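Bumblebee peptidoglycan recognition protein SA from Bombus probably serves as an innate immune receptor that recognises bacterial peptidoglycan, binding the Dap type in preference to the Lys type. Local coordinates of one contact, PDB 5XZ4 (chain A, 1.41 Å), residues Phe74-Asp79 and Val103-Ile108, beside the matching contact of the related peptidoglycan-recognition protein SA from Drosophila melanogaster, PDB 1S2J (chain B, 2.20 Å), residues Phe104-Asp109 and Thr133-Ile138. Both blocks share one frame: the second was fitted to the first on N, CA, C and O of the twelve residues, RMSD 0.38 Å. Numbering follows each deposited sequence.

Structure 1 (5XZ4); sequences FLIGGD and VGIGFI.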
# COMPACT_ATOMS: atom_id res chain seq x y z
N PHE A 74 -1.66 -0.67 -3.39
CA PHE A 74 -0.49 -0.04 -4.02
C PHE A 74 0.76 -0.43 -3.24
O PHE A 74 0.69 -0.73 -2.04
CB PHE A 74 -0.61 1.51 -3.95
CG PHE A 74 -1.78 2.07 -4.71
CD1 PHE A 74 -1.68 2.37 -6.06
CD2 PHE A 74 -3.00 2.32 -4.08
CE1 PHE A 74 -2.77 2.87 -6.77
CE2 PHE A 74 -4.09 2.85 -4.79
CZ PHE A 74 -3.97 3.12 -6.13
N LEU A 75 1.90 -0.38 -3.94
CA LEU A 75 3.23 -0.49 -3.29
C LEU A 75 3.99 0.80 -3.46
O LEU A 75 3.78 1.52 -4.48
CB LEU A 75 4.08 -1.64 -3.86
CG LEU A 75 3.47 -3.04 -3.88
CD1 LEU A 75 4.40 -3.99 -4.64
CD2 LEU A 75 3.23 -3.55 -2.49
N ILE A 76 4.84 1.11 -2.49
CA ILE A 76 5.78 2.24 -2.61
C ILE A 76 7.20 1.67 -2.73
O ILE A 76 7.65 0.96 -1.84
CB ILE A 76 5.71 3.22 -1.40
CG1 ILE A 76 4.26 3.64 -1.06
CG2 ILE A 76 6.65 4.43 -1.63
CD1 ILE A 76 3.59 4.48 -2.13
N GLY A 77 7.87 1.99 -3.84
CA GLY A 77 9.26 1.58 -4.02
C GLY A 77 10.28 2.56 -3.46
O GLY A 77 10.01 3.77 -3.36
N GLY A 78 11.48 2.07 -3.16
CA GLY A 78 12.59 2.95 -2.77
C GLY A 78 13.12 3.81 -3.92
O GLY A 78 13.95 4.71 -3.70
N ASP A 79 12.64 3.53 -5.14
CA ASP A 79 12.83 4.43 -6.29
C ASP A 79 11.93 5.68 -6.22
O ASP A 79 12.06 6.58 -7.07
CB ASP A 79 12.59 3.66 -7.61
CG ASP A 79 11.16 3.13 -7.76
OD1 ASP A 79 10.35 3.20 -6.80
OD2 ASP A 79 10.83 2.64 -8.86
N VAL A 103 -7.93 1.36 1.36
CA VAL A 103 -6.82 0.94 0.49
C VAL A 103 -5.62 0.66 1.36
O VAL A 103 -5.38 1.36 2.36
CB VAL A 103 -6.52 1.93 -0.66
CG1 VAL A 103 -7.60 1.86 -1.72
CG2 VAL A 103 -6.35 3.33 -0.12
N GLY A 104 -4.86 -0.37 0.97
CA GLY A 104 -3.67 -0.81 1.72
C GLY A 104 -2.41 -0.49 0.94
O GLY A 104 -2.27 -0.92 -0.20
N ILE A 105 -1.52 0.31 1.54
CA ILE A 105 -0.30 0.79 0.85
C ILE A 105 0.87 0.06 1.47
O ILE A 105 1.14 0.18 2.67
CB ILE A 105 -0.08 2.31 1.04
CG1 ILE A 105 -1.24 3.11 0.42
CG2 ILE A 105 1.24 2.74 0.39
CD1 ILE A 105 -1.16 4.62 0.67
N GLY A 106 1.54 -0.77 0.66
CA GLY A 106 2.72 -1.54 1.14
C GLY A 106 4.03 -0.85 0.79
O GLY A 106 4.39 -0.78 -0.40
N PHE A 107 4.76 -0.36 1.80
CA PHE A 107 6.12 0.16 1.61
C PHE A 107 7.04 -1.05 1.39
O PHE A 107 7.05 -1.97 2.25
CB PHE A 107 6.58 0.97 2.83
CG PHE A 107 6.04 2.39 2.91
CD1 PHE A 107 4.66 2.64 3.01
CD2 PHE A 107 6.94 3.46 2.93
CE1 PHE A 107 4.20 3.96 3.11
CE2 PHE A 107 6.47 4.77 3.03
CZ PHE A 107 5.12 4.99 3.13
N ILE A 108 7.79 -1.05 0.29
CA ILE A 108 8.66 -2.20 -0.01
C ILE A 108 9.90 -2.13 0.88
O ILE A 108 10.71 -1.21 0.77
CB ILE A 108 9.03 -2.27 -1.51
CG1 ILE A 108 7.76 -2.44 -2.35
CG2 ILE A 108 10.00 -3.43 -1.78
CD1 ILE A 108 7.98 -2.23 -3.85
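Ile76 slants across Ile105 where strand 74-76 runs parallel to strand 102-107 in the central mixed sheet of the amidase-like recognition domain. Backbone bonds join the strands: Gly106 N donates to Phe74 O at 2.8 Å, Ile76 N to Gly106 O, and Ile108 N to Ile76 O. With CG1 anti to its carbonyl carbon (chi1 -49°), Ile76 sets CG1 3.5 Å from Ile105 CG2 and 4.2 Å from Phe107 CE1. This face packs on helix 118-134. On the other face, Leu75 lays CB 3.9 Å from Ile108 CD1, and its CD2 lies against the backbone of Gly106, 3.7 Å from Gly106 O, where glycine presents no side chain; Leu75 also touches Ala54 of helix 47-64. Val103 is buried and touches Ile31 and Val34 of strand 31-38.

How the two compare
The backbone bonds between the strands are kept: Gly106(A) N to Phe74(A) O answers to Ala136(B) N to Phe104(B) O, and Ile76(A) N to Gly106(A) O to Ile106(B) N to Ala136(B) O. The pairing is the same with Gly106(A) or Ala136(B) at this position; what the alanine adds is one methyl, CB of Ala136(B), without a counterpart in Gly106(A), on the face that bears Leu75(A) and Leu105(B). These two leucines are modelled differently: chi2 is 173° in Leu75(A) and 90° in Leu105(B), their CG atoms stand 1.1 Å apart after superposition, and the place of CD1 of Leu75(A) is left. Both keep CB near the isoleucine across the strands, Leu75(A) CB 4.1 Å from Ile108(A) CG1 and Leu105(B) CB 4.0 Å from Ile138(B) CG1. Ile108(A), Phe74(A), Ile105(A) and their counterparts keep their places. At the turn, Gly78(A) is matched by Asn108(B). At the start of the second segment, Val103(A) is matched by Thr133(B), both buried, with CB atoms 0.9 Å apart after superposition. The methyls CG1 and CG2 of Val103(A) stand where Thr133(B) has no side-chain atom, and OG1 and CG2 of Thr133(B) occupy other places, which puts a hydroxyl in a buried position where Val103(A) is wholly apolar.

Structure 2 (1S2J); sequences FLIGND and TGIAFI.
Ile106 slants across Ile135. Backbone bonds join the strands: Ala136 N donates to Phe104 O at 3.0 Å, Ile106 N to Ala136 O, and Ile138 N to Ile106 O. With CG1 anti to its carbonyl carbon (chi1 -56°), Ile106 sets CD1 3.8 Å from Ile135 CG2, while its CB is 4.1 Å from Phe137 CD2. This face packs on helix 148-163. On the other face, Leu105 lays CB 4.0 Å from Ile138 CG1 and brings CG to 4.2 Å from Ala136 CB; Leu105 also touches Leu84 and Met87 of helix 76-94. Thr133 is buried and touches Ile61 of strand 61-68, and its CG2 comes 4.0 Å from Phe104 CD1. At the turn, a modelled water donates to both Ile106 O (2.9 Å from the water oxygen) and, at 3.3 Å, Ile138 O, bridging the two carbonyls.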
# COMPACT_ATOMS: atom_id res chain seq x y z
N PHE B 104 -1.68 -0.69 -3.36
CA PHE B 104 -0.52 -0.04 -3.96
C PHE B 104 0.72 -0.44 -3.20
O PHE B 104 0.63 -0.82 -2.04
CB PHE B 104 -0.65 1.50 -3.93
CG PHE B 104 -1.80 2.03 -4.74
CD1 PHE B 104 -2.95 2.46 -4.12
CD2 PHE B 104 -1.73 2.07 -6.14
CE1 PHE B 104 -4.03 2.94 -4.85
CE2 PHE B 104 -2.80 2.55 -6.88
CZ PHE B 104 -3.96 2.99 -6.23
N LEU B 105 1.87 -0.38 -3.86
CA LEU B 105 3.15 -0.67 -3.20
C LEU B 105 4.19 0.34 -3.64
O LEU B 105 4.21 0.73 -4.80
CB LEU B 105 3.63 -2.11 -3.49
CG LEU B 105 2.77 -3.28 -3.04
CD1 LEU B 105 1.76 -3.68 -4.14
CD2 LEU B 105 3.62 -4.48 -2.65
N ILE B 106 5.06 0.74 -2.74
CA ILE B 106 5.97 1.85 -3.04
C ILE B 106 7.43 1.44 -2.84
O ILE B 106 7.80 0.95 -1.78
CB ILE B 106 5.62 3.11 -2.15
CG1 ILE B 106 4.16 3.51 -2.38
CG2 ILE B 106 6.54 4.29 -2.47
CD1 ILE B 106 3.67 4.65 -1.50
N GLY B 107 8.24 1.66 -3.88
CA GLY B 107 9.64 1.26 -3.84
C GLY B 107 10.55 2.40 -3.41
O GLY B 107 10.12 3.58 -3.35
N ASN B 108 11.81 2.06 -3.13
CA ASN B 108 12.84 3.04 -2.77
C ASN B 108 12.96 4.15 -3.82
O ASN B 108 13.26 5.30 -3.48
CB ASN B 108 14.19 2.33 -2.49
CG ASN B 108 15.43 3.23 -2.73
OD1 ASN B 108 16.48 2.78 -3.25
ND2 ASN B 108 15.33 4.49 -2.32
N ASP B 109 12.69 3.81 -5.08
CA ASP B 109 12.65 4.77 -6.18
C ASP B 109 11.56 5.85 -6.06
O ASP B 109 11.56 6.81 -6.81
CB ASP B 109 12.49 4.06 -7.53
CG ASP B 109 11.43 2.96 -7.51
OD1 ASP B 109 11.46 2.11 -8.44
OD2 ASP B 109 10.53 2.86 -6.63
N THR B 133 -7.87 1.33 1.71
CA THR B 133 -6.84 1.25 0.69
C THR B 133 -5.51 0.87 1.35
O THR B 133 -4.96 1.63 2.16
CB THR B 133 -6.68 2.59 -0.04
OG1 THR B 133 -7.93 2.99 -0.65
CG2 THR B 133 -5.71 2.42 -1.21
N GLY B 134 -5.01 -0.32 0.99
CA GLY B 134 -3.80 -0.84 1.61
C GLY B 134 -2.60 -0.46 0.80
O GLY B 134 -2.53 -0.78 -0.39
N ILE B 135 -1.66 0.23 1.46
CA ILE B 135 -0.46 0.73 0.81
C ILE B 135 0.75 0.16 1.55
O ILE B 135 0.92 0.39 2.75
CB ILE B 135 -0.43 2.27 0.90
CG1 ILE B 135 -1.62 2.87 0.15
CG2 ILE B 135 0.87 2.81 0.34
CD1 ILE B 135 -1.65 4.35 0.16
N ALA B 136 1.59 -0.61 0.84
CA ALA B 136 2.75 -1.23 1.45
C ALA B 136 4.01 -0.58 0.94
O ALA B 136 4.22 -0.43 -0.27
CB ALA B 136 2.80 -2.73 1.16
N PHE B 137 4.88 -0.22 1.87
CA PHE B 137 6.21 0.17 1.49
C PHE B 137 7.03 -1.08 1.32
O PHE B 137 7.03 -1.94 2.20
CB PHE B 137 6.82 1.07 2.56
CG PHE B 137 6.22 2.43 2.61
CD1 PHE B 137 5.16 2.71 3.47
CD2 PHE B 137 6.72 3.46 1.81
CE1 PHE B 137 4.61 4.00 3.54
CE2 PHE B 137 6.19 4.75 1.89
CZ PHE B 137 5.12 5.01 2.76
N ILE B 138 7.75 -1.18 0.19
CA ILE B 138 8.52 -2.38 -0.14
C ILE B 138 9.82 -2.39 0.65
O ILE B 138 10.67 -1.50 0.47
CB ILE B 138 8.81 -2.50 -1.66
CG1 ILE B 138 7.51 -2.42 -2.46
CG2 ILE B 138 9.64 -3.79 -1.92
CD1 ILE B 138 7.66 -2.36 -4.01
O HOH W 1 9.79 1.63 0.23
O HOH W 2 11.91 -0.39 -1.71